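Local coordinates for N-acyl-D-glutamate deacylase (Bordetella bronchiseptica, PDB 3GIP), which hydrolyses the amide bond of N-acyl-D-glutamate, releasing D-glutamate and a carboxylate, as a zinc-containing member of the amidohydrolase superfamily, at residues G14-G19 with R25-G30; H49-S54 with V428-P433; R383-Y388 with M395-A400; M404-A409 with R417-P422. All coordinates share one frame; numbering follows the deposited sequence.

Interaction 1: G14-G19 with R25-G30; sequences GWIIDG and RRADLG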
loop_
_atom_site.group_PDB
_atom_site.type_symbol
_atom_site.label_atom_id
_atom_site.label_comp_id
_atom_site.label_asym_id
_atom_site.label_seq_id
_atom_site.Cartn_x
_atom_site.Cartn_y
_atom_site.Cartn_z
ATOM N N GLY A 14 28.967 4.773 -4.032
ATOM C CA GLY A 14 28.011 5.079 -2.983
ATOM C C GLY A 14 28.118 4.234 -1.730
ATOM O O GLY A 14 29.030 3.415 -1.583
ATOM N N TRP A 15 27.182 4.457 -0.811
ATOM C CA TRP A 15 27.123 3.719 0.439
ATOM C C TRP A 15 25.907 2.811 0.403
ATOM O O TRP A 15 24.785 3.256 0.158
ATOM C CB TRP A 15 27.035 4.674 1.630
ATOM C CG TRP A 15 28.330 5.364 1.916
ATOM C CD1 TRP A 15 28.880 6.402 1.217
ATOM C CD2 TRP A 15 29.271 5.026 2.942
ATOM N NE1 TRP A 15 30.109 6.729 1.744
ATOM C CE2 TRP A 15 30.373 5.901 2.802
ATOM C CE3 TRP A 15 29.292 4.069 3.965
ATOM C CZ2 TRP A 15 31.485 5.846 3.650
ATOM C CZ3 TRP A 15 30.402 4.014 4.809
ATOM C CH2 TRP A 15 31.482 4.900 4.644
ATOM N N ILE A 16 26.139 1.530 0.644
ATOM C CA ILE A 16 25.071 0.550 0.616
ATOM C C ILE A 16 24.347 0.349 1.940
ATOM O O ILE A 16 24.972 0.124 2.972
ATOM C CB ILE A 16 25.607 -0.834 0.187
ATOM C CG1 ILE A 16 26.160 -0.771 -1.238
ATOM C CG2 ILE A 16 24.503 -1.879 0.299
ATOM C CD1 ILE A 16 25.115 -0.585 -2.298
ATOM N N ILE A 17 23.023 0.455 1.896
ATOM C CA ILE A 17 22.176 0.171 3.049
ATOM C C ILE A 17 21.371 -0.966 2.429
ATOM O O ILE A 17 20.444 -0.739 1.650
ATOM C CB ILE A 17 21.279 1.368 3.443
ATOM C CG1 ILE A 17 22.148 2.461 4.073
ATOM C CG2 ILE A 17 20.204 0.917 4.430
ATOM C CD1 ILE A 17 21.374 3.595 4.718
ATOM N N ASP A 18 21.764 -2.195 2.759
ATOM C CA ASP A 18 21.163 -3.389 2.172
ATOM C C ASP A 18 19.809 -3.876 2.658
ATOM O O ASP A 18 19.305 -4.881 2.153
ATOM C CB ASP A 18 22.159 -4.552 2.243
ATOM C CG ASP A 18 22.578 -4.884 3.664
ATOM O OD1 ASP A 18 21.831 -4.544 4.610
ATOM O OD2 ASP A 18 23.652 -5.502 3.838
ATOM N N GLY A 19 19.218 -3.184 3.626
ATOM C CA GLY A 19 17.916 -3.595 4.121
ATOM C C GLY A 19 17.931 -4.519 5.326
ATOM O O GLY A 19 16.884 -4.781 5.915
ATOM N N ARG A 25 27.562 0.723 4.324
ATOM C CA ARG A 25 28.948 0.434 3.982
ATOM C C ARG A 25 29.326 0.889 2.580
ATOM O O ARG A 25 28.510 0.844 1.658
ATOM C CB ARG A 25 29.226 -1.066 4.141
ATOM C CG ARG A 25 28.306 -1.990 3.352
ATOM C CD ARG A 25 28.463 -3.425 3.851
ATOM N NE ARG A 25 27.519 -4.362 3.246
ATOM C CZ ARG A 25 27.560 -4.754 1.978
ATOM N NH1 ARG A 25 28.502 -4.287 1.170
ATOM N NH2 ARG A 25 26.672 -5.624 1.522
ATOM N N ARG A 26 30.569 1.334 2.430
ATOM C CA ARG A 26 31.072 1.796 1.142
ATOM C C ARG A 26 31.343 0.598 0.239
ATOM O O ARG A 26 32.275 -0.172 0.479
ATOM C CB ARG A 26 32.359 2.601 1.341
ATOM C CG ARG A 26 33.115 2.900 0.054
ATOM C CD ARG A 26 32.410 3.935 -0.813
ATOM N NE ARG A 26 32.975 3.962 -2.161
ATOM C CZ ARG A 26 32.652 3.103 -3.123
ATOM N NH1 ARG A 26 31.757 2.152 -2.893
ATOM N NH2 ARG A 26 33.236 3.182 -4.312
ATOM N N ALA A 27 30.525 0.443 -0.799
ATOM C CA ALA A 27 30.675 -0.669 -1.732
ATOM C C ALA A 27 29.911 -0.406 -3.027
ATOM O O ALA A 27 28.987 0.409 -3.055
ATOM C CB ALA A 27 30.173 -1.957 -1.086
ATOM N N ASP A 28 30.304 -1.093 -4.097
ATOM C CA ASP A 28 29.640 -0.940 -5.388
ATOM C C ASP A 28 28.680 -2.105 -5.610
ATOM O O ASP A 28 28.865 -3.189 -5.056
ATOM C CB ASP A 28 30.662 -0.906 -6.531
ATOM C CG ASP A 28 31.729 0.150 -6.333
ATOM O OD1 ASP A 28 31.426 1.201 -5.735
ATOM O OD2 ASP A 28 32.875 -0.063 -6.789
ATOM N N LEU A 29 27.656 -1.878 -6.424
ATOM C CA LEU A 29 26.669 -2.909 -6.713
ATOM C C LEU A 29 26.702 -3.268 -8.193
ATOM O O LEU A 29 26.673 -2.386 -9.054
ATOM C CB LEU A 29 25.269 -2.411 -6.342
ATOM C CG LEU A 29 24.098 -3.385 -6.498
ATOM C CD1 LEU A 29 24.076 -4.353 -5.329
ATOM C CD2 LEU A 29 22.795 -2.603 -6.539
ATOM N N GLY A 30 26.771 -4.566 -8.478
ATOM C CA GLY A 30 26.798 -5.029 -9.853
ATOM C C GLY A 30 25.534 -5.793 -10.202
ATOM O O GLY A 30 25.027 -6.574 -9.395
HETATM O O HOH W 1 27.765 2.197 -4.929
HETATM O O HOH W 2 24.510 -7.118 1.641
#
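Ile16 and Arg25 form a hydrogen-bonded antiparallel pair and bury the most surface here, followed by Arg26. Ile16 N donates to Arg25 O at 2.7 Å. Arg25 N returns a bond to Ile16 O at 3.0 Å. Next along the hairpin, Trp15 and Arg26 make a non-hydrogen-bonded pair, and their side chains share one face of the ladder. Arg26 CB sits over the six-membered ring of Trp15, 3.9 Å from its centroid, in a CH-pi contact. With CG anti to the backbone N (chi1 169°) and a bend at chi2, the rest of Arg26 bends past Ala27 towards Asp28, at the start of strand 28-32. Its NH1 and NH2 both grip Asp28 OD1 in a salt bridge.

On the other face, Ile16 CG1 packs against Ala27 CB at 4.2 Å. Ile16 CG2 lies over one face of the Arg25 guanidinium. The extended chain of Arg25 carries that group towards Asp18, but the salt bridge from NH2 to Asp18 OD2 is long, at 3.8 Å. A water joins the same two atoms, its bond to Arg25 weak. Asp18 OD1 is held by Thr20. A second water links Gly14 N to Ala27 O.

Strand 15-16 also runs parallel to strand 57-64, where Ile16 and Leu29 touch Val58. Arg25, Ala27 and Leu29 meet Ile39 of strand 35-40, and Ile17 packs on helix 397-404.

Interaction 2: H49-S54 with V428-P433; sequences HAWDAS and VVVFDP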
loop_
_atom_site.group_PDB
_atom_site.type_symbol
_atom_site.label_atom_id
_atom_site.label_comp_id
_atom_site.label_asym_id
_atom_site.label_seq_id
_atom_site.Cartn_x
_atom_site.Cartn_y
_atom_site.Cartn_z
ATOM N N HIS A 49 25.898 -0.400 -18.494
ATOM C CA HIS A 49 25.399 0.860 -17.952
ATOM C C HIS A 49 26.041 1.075 -16.590
ATOM O O HIS A 49 26.337 0.114 -15.882
ATOM C CB HIS A 49 23.879 0.822 -17.784
ATOM C CG HIS A 49 23.138 0.473 -19.036
ATOM N ND1 HIS A 49 22.939 -0.827 -19.446
ATOM C CD2 HIS A 49 22.558 1.257 -19.974
ATOM C CE1 HIS A 49 22.266 -0.829 -20.582
ATOM N NE2 HIS A 49 22.022 0.423 -20.924
ATOM N N ALA A 50 26.251 2.332 -16.220
ATOM C CA ALA A 50 26.862 2.626 -14.933
ATOM C C ALA A 50 26.383 3.942 -14.342
ATOM O O ALA A 50 26.208 4.932 -15.055
ATOM C CB ALA A 50 28.377 2.641 -15.070
ATOM N N TRP A 51 26.174 3.938 -13.030
ATOM C CA TRP A 51 25.739 5.128 -12.307
ATOM C C TRP A 51 26.763 5.485 -11.240
ATOM O O TRP A 51 27.326 4.604 -10.584
ATOM C CB TRP A 51 24.389 4.899 -11.619
ATOM C CG TRP A 51 23.192 4.941 -12.513
ATOM C CD1 TRP A 51 23.120 5.454 -13.777
ATOM C CD2 TRP A 51 21.867 4.506 -12.181
ATOM N NE1 TRP A 51 21.830 5.366 -14.252
ATOM C CE2 TRP A 51 21.043 4.788 -13.291
ATOM C CE3 TRP A 51 21.299 3.905 -11.049
ATOM C CZ2 TRP A 51 19.675 4.491 -13.304
ATOM C CZ3 TRP A 51 19.939 3.609 -11.062
ATOM C CH2 TRP A 51 19.144 3.904 -12.184
ATOM N N ASP A 52 27.001 6.780 -11.068
ATOM C CA ASP A 52 27.932 7.265 -10.058
ATOM C C ASP A 52 27.105 7.641 -8.836
ATOM O O ASP A 52 26.422 8.666 -8.832
ATOM C CB ASP A 52 28.697 8.485 -10.578
ATOM C CG ASP A 52 29.606 9.099 -9.528
ATOM O OD1 ASP A 52 29.797 8.479 -8.460
ATOM O OD2 ASP A 52 30.138 10.204 -9.773
ATOM N N ALA A 53 27.157 6.800 -7.808
ATOM C CA ALA A 53 26.396 7.033 -6.587
ATOM C C ALA A 53 27.201 7.742 -5.505
ATOM O O ALA A 53 26.857 7.662 -4.326
ATOM C CB ALA A 53 25.859 5.710 -6.050
ATOM N N SER A 54 28.273 8.424 -5.897
ATOM C CA SER A 54 29.086 9.147 -4.927
ATOM C C SER A 54 28.183 10.074 -4.120
ATOM O O SER A 54 27.358 10.791 -4.689
ATOM C CB SER A 54 30.166 9.972 -5.636
ATOM O OG SER A 54 31.122 9.135 -6.267
ATOM N N VAL A 428 16.470 -1.666 -7.158
ATOM C CA VAL A 428 17.365 -0.759 -6.449
ATOM C C VAL A 428 16.971 0.704 -6.538
ATOM O O VAL A 428 16.456 1.158 -7.557
ATOM C CB VAL A 428 18.805 -0.875 -7.021
ATOM C CG1 VAL A 428 19.780 -0.068 -6.181
ATOM C CG2 VAL A 428 19.228 -2.331 -7.094
ATOM N N VAL A 429 17.218 1.444 -5.464
ATOM C CA VAL A 429 16.949 2.873 -5.464
ATOM C C VAL A 429 18.201 3.567 -4.953
ATOM O O VAL A 429 18.811 3.133 -3.974
ATOM C CB VAL A 429 15.742 3.267 -4.570
ATOM C CG1 VAL A 429 15.984 2.863 -3.127
ATOM C CG2 VAL A 429 15.505 4.771 -4.670
ATOM N N VAL A 430 18.596 4.630 -5.644
ATOM C CA VAL A 430 19.763 5.413 -5.266
ATOM C C VAL A 430 19.234 6.783 -4.869
ATOM O O VAL A 430 18.520 7.421 -5.644
ATOM C CB VAL A 430 20.739 5.573 -6.453
ATOM C CG1 VAL A 430 21.939 6.414 -6.035
ATOM C CG2 VAL A 430 21.189 4.204 -6.939
ATOM N N PHE A 431 19.566 7.236 -3.666
ATOM C CA PHE A 431 19.076 8.531 -3.218
ATOM C C PHE A 431 20.062 9.284 -2.340
ATOM O O PHE A 431 20.947 8.690 -1.730
ATOM C CB PHE A 431 17.742 8.351 -2.477
ATOM C CG PHE A 431 17.852 7.599 -1.170
ATOM C CD1 PHE A 431 18.084 8.280 0.023
ATOM C CD2 PHE A 431 17.708 6.213 -1.131
ATOM C CE1 PHE A 431 18.171 7.592 1.237
ATOM C CE2 PHE A 431 17.793 5.513 0.081
ATOM C CZ PHE A 431 18.025 6.204 1.266
ATOM N N ASP A 432 19.912 10.603 -2.306
ATOM C CA ASP A 432 20.761 11.456 -1.485
ATOM C C ASP A 432 20.094 11.491 -0.109
ATOM O O ASP A 432 18.979 11.990 0.031
ATOM C CB ASP A 432 20.816 12.865 -2.073
ATOM C CG ASP A 432 21.816 13.751 -1.364
ATOM O OD1 ASP A 432 21.928 13.643 -0.125
ATOM O OD2 ASP A 432 22.481 14.560 -2.048
ATOM N N PRO A 433 20.766 10.962 0.925
ATOM C CA PRO A 433 20.166 10.963 2.263
ATOM C C PRO A 433 19.925 12.343 2.858
ATOM O O PRO A 433 19.035 12.520 3.693
ATOM C CB PRO A 433 21.156 10.141 3.082
ATOM C CG PRO A 433 22.471 10.465 2.428
ATOM C CD PRO A 433 22.124 10.390 0.956
#
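Val430 meets Trp51 and Ala53 through apolar contacts alone. Its two methyl groups divide the work. Val430 CG1 touches Ala53 CB at 4.0 Å, and Val430 CG2 approaches Trp51 CE3 at 4.1 Å. Val430 CG1 stands anti to the backbone N (chi1 179°); this aims CG1 at Ala53 and CG2, beside that N, at Trp51. The Trp51 ring presents the CE3 corner of its six-membered part, and the valine methyl comes to it obliquely. Trp51 also packs on Leu456 of strand 452-457. The backbones stay apart: the nearest pair of CA atoms, Ala53 and Val430, is 7.0 Å distant. The buried area is small, 127 Å² in all.

An aromatic contact adds to this from outside the two segments, where Trp51 meets Phe9 edge-to-face.

Hydrogen bonds within segment 49-54 fix its end. Asp52 OD1 accepts from Ser54 N at 3.0 Å, which makes an Asx turn. The same oxygen takes the Ser54 OG proton at 2.6 Å on its syn side. Two donors thus grip one carboxylate oxygen where the chain leaves strand 50-52.

Strand 50-52 runs parallel to strand 7-12, whereas strand 428-431 pairs antiparallel with strands 57-64 and 452-457. The contact is therefore sheet-against-sheet packing, consistent with the small beta domain that amidohydrolases build from both chain ends beside their TIM barrel.

Interaction 3: R383-Y388 with M395-A400; sequences RVLGRY and MTLEQA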
loop_
_atom_site.group_PDB
_atom_site.type_symbol
_atom_site.label_atom_id
_atom_site.label_comp_id
_atom_site.label_asym_id
_atom_site.label_seq_id
_atom_site.Cartn_x
_atom_site.Cartn_y
_atom_site.Cartn_z
ATOM N N ARG A 383 8.743 11.176 2.292
ATOM C CA ARG A 383 8.377 11.981 3.453
ATOM C C ARG A 383 8.882 11.242 4.692
ATOM O O ARG A 383 9.299 11.863 5.670
ATOM C CB ARG A 383 6.860 12.182 3.532
ATOM C CG ARG A 383 6.415 13.169 4.614
ATOM C CD ARG A 383 4.919 13.441 4.509
ATOM N NE ARG A 383 4.409 14.384 5.505
ATOM C CZ ARG A 383 4.590 15.702 5.469
ATOM N NH1 ARG A 383 5.280 16.262 4.484
ATOM N NH2 ARG A 383 4.059 16.470 6.415
ATOM N N VAL A 384 8.849 9.912 4.662
ATOM C CA VAL A 384 9.359 9.165 5.803
ATOM C C VAL A 384 10.865 9.401 5.905
ATOM O O VAL A 384 11.377 9.707 6.979
ATOM C CB VAL A 384 9.084 7.648 5.673
ATOM C CG1 VAL A 384 9.860 6.883 6.740
ATOM C CG2 VAL A 384 7.584 7.382 5.830
ATOM N N LEU A 385 11.576 9.284 4.786
ATOM C CA LEU A 385 13.023 9.476 4.802
ATOM C C LEU A 385 13.451 10.891 5.168
ATOM O O LEU A 385 14.441 11.081 5.872
ATOM C CB LEU A 385 13.625 9.100 3.449
ATOM C CG LEU A 385 13.376 7.648 3.039
ATOM C CD1 LEU A 385 13.992 7.404 1.674
ATOM C CD2 LEU A 385 13.967 6.704 4.076
ATOM N N GLY A 386 12.704 11.881 4.694
ATOM C CA GLY A 386 13.059 13.258 4.983
ATOM C C GLY A 386 12.505 13.841 6.269
ATOM O O GLY A 386 13.244 14.453 7.039
ATOM N N ARG A 387 11.213 13.649 6.510
ATOM C CA ARG A 387 10.557 14.205 7.693
ATOM C C ARG A 387 10.671 13.334 8.944
ATOM O O ARG A 387 10.991 13.828 10.025
ATOM C CB ARG A 387 9.079 14.464 7.367
ATOM C CG ARG A 387 8.254 15.190 8.434
ATOM C CD ARG A 387 6.810 15.341 7.934
ATOM N NE ARG A 387 5.918 16.040 8.861
ATOM C CZ ARG A 387 5.818 17.363 8.956
ATOM N NH1 ARG A 387 6.560 18.147 8.184
ATOM N NH2 ARG A 387 4.960 17.904 9.812
ATOM N N TYR A 388 10.415 12.038 8.806
ATOM C CA TYR A 388 10.473 11.145 9.960
ATOM C C TYR A 388 11.876 10.691 10.344
ATOM O O TYR A 388 12.175 10.515 11.527
ATOM C CB TYR A 388 9.566 9.928 9.717
ATOM C CG TYR A 388 8.082 10.228 9.838
ATOM C CD1 TYR A 388 7.606 11.541 9.838
ATOM C CD2 TYR A 388 7.148 9.195 9.953
ATOM C CE1 TYR A 388 6.241 11.820 9.952
ATOM C CE2 TYR A 388 5.780 9.466 10.065
ATOM C CZ TYR A 388 5.335 10.778 10.065
ATOM O OH TYR A 388 3.986 11.056 10.184
ATOM N N MET A 395 14.173 7.120 13.852
ATOM C CA MET A 395 14.979 5.907 13.755
ATOM C C MET A 395 16.097 6.220 12.770
ATOM O O MET A 395 16.090 7.280 12.148
ATOM C CB MET A 395 14.142 4.707 13.273
ATOM C CG MET A 395 13.546 4.840 11.880
ATOM S SD MET A 395 12.530 3.395 11.449
ATOM C CE MET A 395 11.152 3.609 12.581
ATOM N N THR A 396 17.067 5.325 12.635
ATOM C CA THR A 396 18.158 5.583 11.707
ATOM C C THR A 396 17.707 5.293 10.290
ATOM O O THR A 396 16.676 4.653 10.074
ATOM C CB THR A 396 19.381 4.698 11.993
ATOM O OG1 THR A 396 19.034 3.325 11.779
ATOM C CG2 THR A 396 19.849 4.886 13.425
ATOM N N LEU A 397 18.482 5.771 9.326
ATOM C CA LEU A 397 18.163 5.539 7.929
ATOM C C LEU A 397 18.206 4.030 7.666
ATOM O O LEU A 397 17.368 3.494 6.937
ATOM C CB LEU A 397 19.165 6.277 7.037
ATOM C CG LEU A 397 18.902 6.244 5.529
ATOM C CD1 LEU A 397 17.500 6.769 5.234
ATOM C CD2 LEU A 397 19.947 7.092 4.816
ATOM N N GLU A 398 19.176 3.345 8.269
ATOM C CA GLU A 398 19.292 1.902 8.096
ATOM C C GLU A 398 18.040 1.187 8.593
ATOM O O GLU A 398 17.562 0.243 7.960
ATOM C CB GLU A 398 20.522 1.358 8.836
ATOM C CG GLU A 398 21.850 1.656 8.144
ATOM C CD GLU A 398 22.488 2.965 8.579
ATOM O OE1 GLU A 398 21.776 3.847 9.103
ATOM O OE2 GLU A 398 23.713 3.115 8.381
ATOM N N GLN A 399 17.510 1.630 9.729
ATOM C CA GLN A 399 16.306 1.020 10.275
ATOM C C GLN A 399 15.096 1.323 9.395
ATOM O O GLN A 399 14.264 0.450 9.148
ATOM C CB GLN A 399 16.044 1.523 11.700
ATOM C CG GLN A 399 17.059 1.048 12.728
ATOM C CD GLN A 399 16.814 1.640 14.106
ATOM O OE1 GLN A 399 16.782 2.862 14.276
ATOM N NE2 GLN A 399 16.647 0.775 15.101
ATOM N N ALA A 400 15.001 2.557 8.913
ATOM C CA ALA A 400 13.873 2.949 8.076
ATOM C C ALA A 400 13.862 2.183 6.758
ATOM O O ALA A 400 12.814 1.716 6.313
ATOM C CB ALA A 400 13.909 4.453 7.816
#
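Leu385 and Leu397 make the tight part of this contact. Leu385 CD2 meets Leu397 CD1 at 3.7 Å, methyl to methyl, and the two side chains cross at about a right angle. Leu385 CG lies beside its backbone N (chi1 -60°), while Leu397 CG is anti to its own (chi1 -175°). These torsions bring both ends closer than their CB bonds would suggest. The same Leu385 methyl reaches Ala400 CB at a looser 4.4 Å. All three residues are buried, and Phe62 of strand 57-64 lies against Leu385.

The contact joins consecutive helices, 376-391 and 397-404, across a short connection. The second helix opens with a capping box. Thr396 is the N-cap, and its OG1 accepts from Gln399 N at 3.1 Å. In return Thr396 N donates to Gln399 OE1 at 3.0 Å, in the carbonyl plane on a lone pair and nearly straight (173°).

Thr396 and Gln399 are exposed and take no part in the leucine packing. On the first helix, Arg383 and Arg387 are partly exposed, and Arg387 CD lies over the face of the Arg383 guanidinium. Each has its own acid: Arg383 pairs with Asp438, Arg387 with Glu348.

Interaction 4: M404-A409 with R417-P422; sequences MTALPA and RGVLQP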
loop_
_atom_site.group_PDB
_atom_site.type_symbol
_atom_site.label_atom_id
_atom_site.label_comp_id
_atom_site.label_asym_id
_atom_site.label_seq_id
_atom_site.Cartn_x
_atom_site.Cartn_y
_atom_site.Cartn_z
ATOM N N MET A 404 11.014 -0.506 4.839
ATOM C CA MET A 404 10.514 -0.327 3.477
ATOM C C MET A 404 10.917 -1.434 2.529
ATOM O O MET A 404 10.435 -1.478 1.397
ATOM C CB MET A 404 11.058 0.969 2.884
ATOM C CG MET A 404 10.822 2.205 3.706
ATOM S SD MET A 404 11.673 3.623 2.990
ATOM C CE MET A 404 10.796 4.947 3.844
ATOM N N THR A 405 11.800 -2.319 2.974
ATOM C CA THR A 405 12.296 -3.363 2.093
ATOM C C THR A 405 12.255 -4.778 2.663
ATOM O O THR A 405 11.376 -5.568 2.316
ATOM C CB THR A 405 13.741 -3.023 1.659
ATOM O OG1 THR A 405 14.575 -2.896 2.823
ATOM C CG2 THR A 405 13.769 -1.698 0.891
ATOM N N ALA A 406 13.202 -5.099 3.536
ATOM C CA ALA A 406 13.265 -6.429 4.120
ATOM C C ALA A 406 12.016 -6.825 4.903
ATOM O O ALA A 406 11.532 -7.944 4.756
ATOM C CB ALA A 406 14.492 -6.551 5.011
ATOM N N LEU A 407 11.495 -5.928 5.735
ATOM C CA LEU A 407 10.308 -6.270 6.514
ATOM C C LEU A 407 9.134 -6.619 5.598
ATOM O O LEU A 407 8.479 -7.647 5.791
ATOM C CB LEU A 407 9.943 -5.134 7.481
ATOM C CG LEU A 407 8.759 -5.389 8.421
ATOM C CD1 LEU A 407 9.003 -6.635 9.281
ATOM C CD2 LEU A 407 8.557 -4.160 9.300
ATOM N N PRO A 408 8.845 -5.775 4.587
ATOM C CA PRO A 408 7.727 -6.112 3.699
ATOM C C PRO A 408 7.954 -7.460 3.006
ATOM O O PRO A 408 7.028 -8.262 2.873
ATOM C CB PRO A 408 7.711 -4.949 2.710
ATOM C CG PRO A 408 8.149 -3.799 3.549
ATOM C CD PRO A 408 9.299 -4.391 4.354
ATOM N N ALA A 409 9.186 -7.710 2.571
ATOM C CA ALA A 409 9.505 -8.966 1.894
ATOM C C ALA A 409 9.258 -10.147 2.828
ATOM O O ALA A 409 8.770 -11.198 2.405
ATOM C CB ALA A 409 10.959 -8.955 1.422
ATOM N N ARG A 417 13.935 -10.624 -2.789
ATOM C CA ARG A 417 13.597 -9.210 -2.927
ATOM C C ARG A 417 13.653 -8.530 -1.571
ATOM O O ARG A 417 13.572 -9.187 -0.533
ATOM C CB ARG A 417 12.197 -9.020 -3.517
ATOM C CG ARG A 417 12.104 -9.341 -4.987
ATOM C CD ARG A 417 10.745 -8.986 -5.562
ATOM N NE ARG A 417 10.555 -9.664 -6.837
ATOM C CZ ARG A 417 11.123 -9.295 -7.979
ATOM N NH1 ARG A 417 11.914 -8.231 -8.022
ATOM N NH2 ARG A 417 10.925 -10.018 -9.075
ATOM N N GLY A 418 13.794 -7.209 -1.588
ATOM C CA GLY A 418 13.837 -6.453 -0.351
ATOM C C GLY A 418 15.188 -6.386 0.331
ATOM O O GLY A 418 15.300 -5.845 1.430
ATOM N N VAL A 419 16.216 -6.935 -0.307
ATOM C CA VAL A 419 17.560 -6.914 0.262
ATOM C C VAL A 419 18.605 -6.838 -0.838
ATOM O O VAL A 419 18.421 -7.391 -1.921
ATOM C CB VAL A 419 17.852 -8.186 1.097
ATOM C CG1 VAL A 419 17.001 -8.202 2.356
ATOM C CG2 VAL A 419 17.582 -9.424 0.256
ATOM N N LEU A 420 19.699 -6.138 -0.566
ATOM C CA LEU A 420 20.770 -6.049 -1.542
ATOM C C LEU A 420 21.812 -7.099 -1.177
ATOM O O LEU A 420 22.675 -6.868 -0.331
ATOM C CB LEU A 420 21.404 -4.651 -1.547
ATOM C CG LEU A 420 20.518 -3.486 -2.004
ATOM C CD1 LEU A 420 21.361 -2.222 -2.086
ATOM C CD2 LEU A 420 19.893 -3.787 -3.367
ATOM N N GLN A 421 21.701 -8.263 -1.808
ATOM C CA GLN A 421 22.627 -9.371 -1.593
ATOM C C GLN A 421 22.767 -10.086 -2.931
ATOM O O GLN A 421 21.850 -10.061 -3.749
ATOM C CB GLN A 421 22.082 -10.337 -0.533
ATOM C CG GLN A 421 20.679 -10.857 -0.817
ATOM C CD GLN A 421 20.172 -11.818 0.249
ATOM O OE1 GLN A 421 20.314 -11.571 1.452
ATOM N NE2 GLN A 421 19.558 -12.916 -0.189
ATOM N N PRO A 422 23.920 -10.724 -3.180
ATOM C CA PRO A 422 24.082 -11.419 -4.459
ATOM C C PRO A 422 22.975 -12.449 -4.683
ATOM O O PRO A 422 22.593 -13.168 -3.760
ATOM C CB PRO A 422 25.458 -12.067 -4.327
ATOM C CG PRO A 422 26.193 -11.112 -3.421
ATOM C CD PRO A 422 25.149 -10.807 -2.372
#
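The backbones come close at Thr405 and Gly418, whose CA atoms are 4.2 Å apart, with Gly418 at phi 83° and psi 5° and its carbonyl turned to the start of helix 406-412. Thr405 CB comes within 3.2 Å of Gly418 O. That oxygen also lies 3.1 Å from Ala406 N, but the angle is too poor for a hydrogen bond. Gly418 has no side chain, and its CA comes 4.2 Å from Ala409 CB. Ala409 CB also meets the carbonyl one residue earlier, Arg417 O, at 3.3 Å. Thr405, Ala406 and Ala409, at the first turn of the helix, are the residues the loop touches.

Thr405 holds the N-cap position of helix 406-412, though its side chain makes no capping bond. Its OG1, between the backbone N and the carbonyl carbon (chi1 58°), is hydrogen-bonded instead to Val401 O in the preceding helix. The loop 417-422 follows this helix and leads towards strand 428-431, so the chain doubles back over the helix start.

Further along, Ala406 CB touches Val419 CG1 at 4.0 Å. This is the apolar side-chain pair of the contact. The Arg417 side chain leads away from the helix. Its NH1 forms a salt bridge with Asp427, and its guanidinium makes a cation-pi contact with Trp425.

Interaction 1 comes first along the chain. Interaction 2 then ties segment 49-54 to a strand some 370 residues later, and interactions 3 and 4 fall in that order between its two halves. Centres of interactions 1 and 2 are about 9 Å apart, and both border strand 57-64. Leu29 touches Val428 between them. Centre to centre, interaction 3 lies about 17 Å from interaction 1, meeting it through Ile17 and Leu397, and interaction 4 about 13 Å, with a probable Leu420 N to Asp18 O hydrogen bond. Leu397 also packs on Phe431 and Pro433 of interaction 2. Met404 of interaction 4 packs on Val384 and Leu385 of interaction 3. Together they link early strands, strand 428-431 and three late helices.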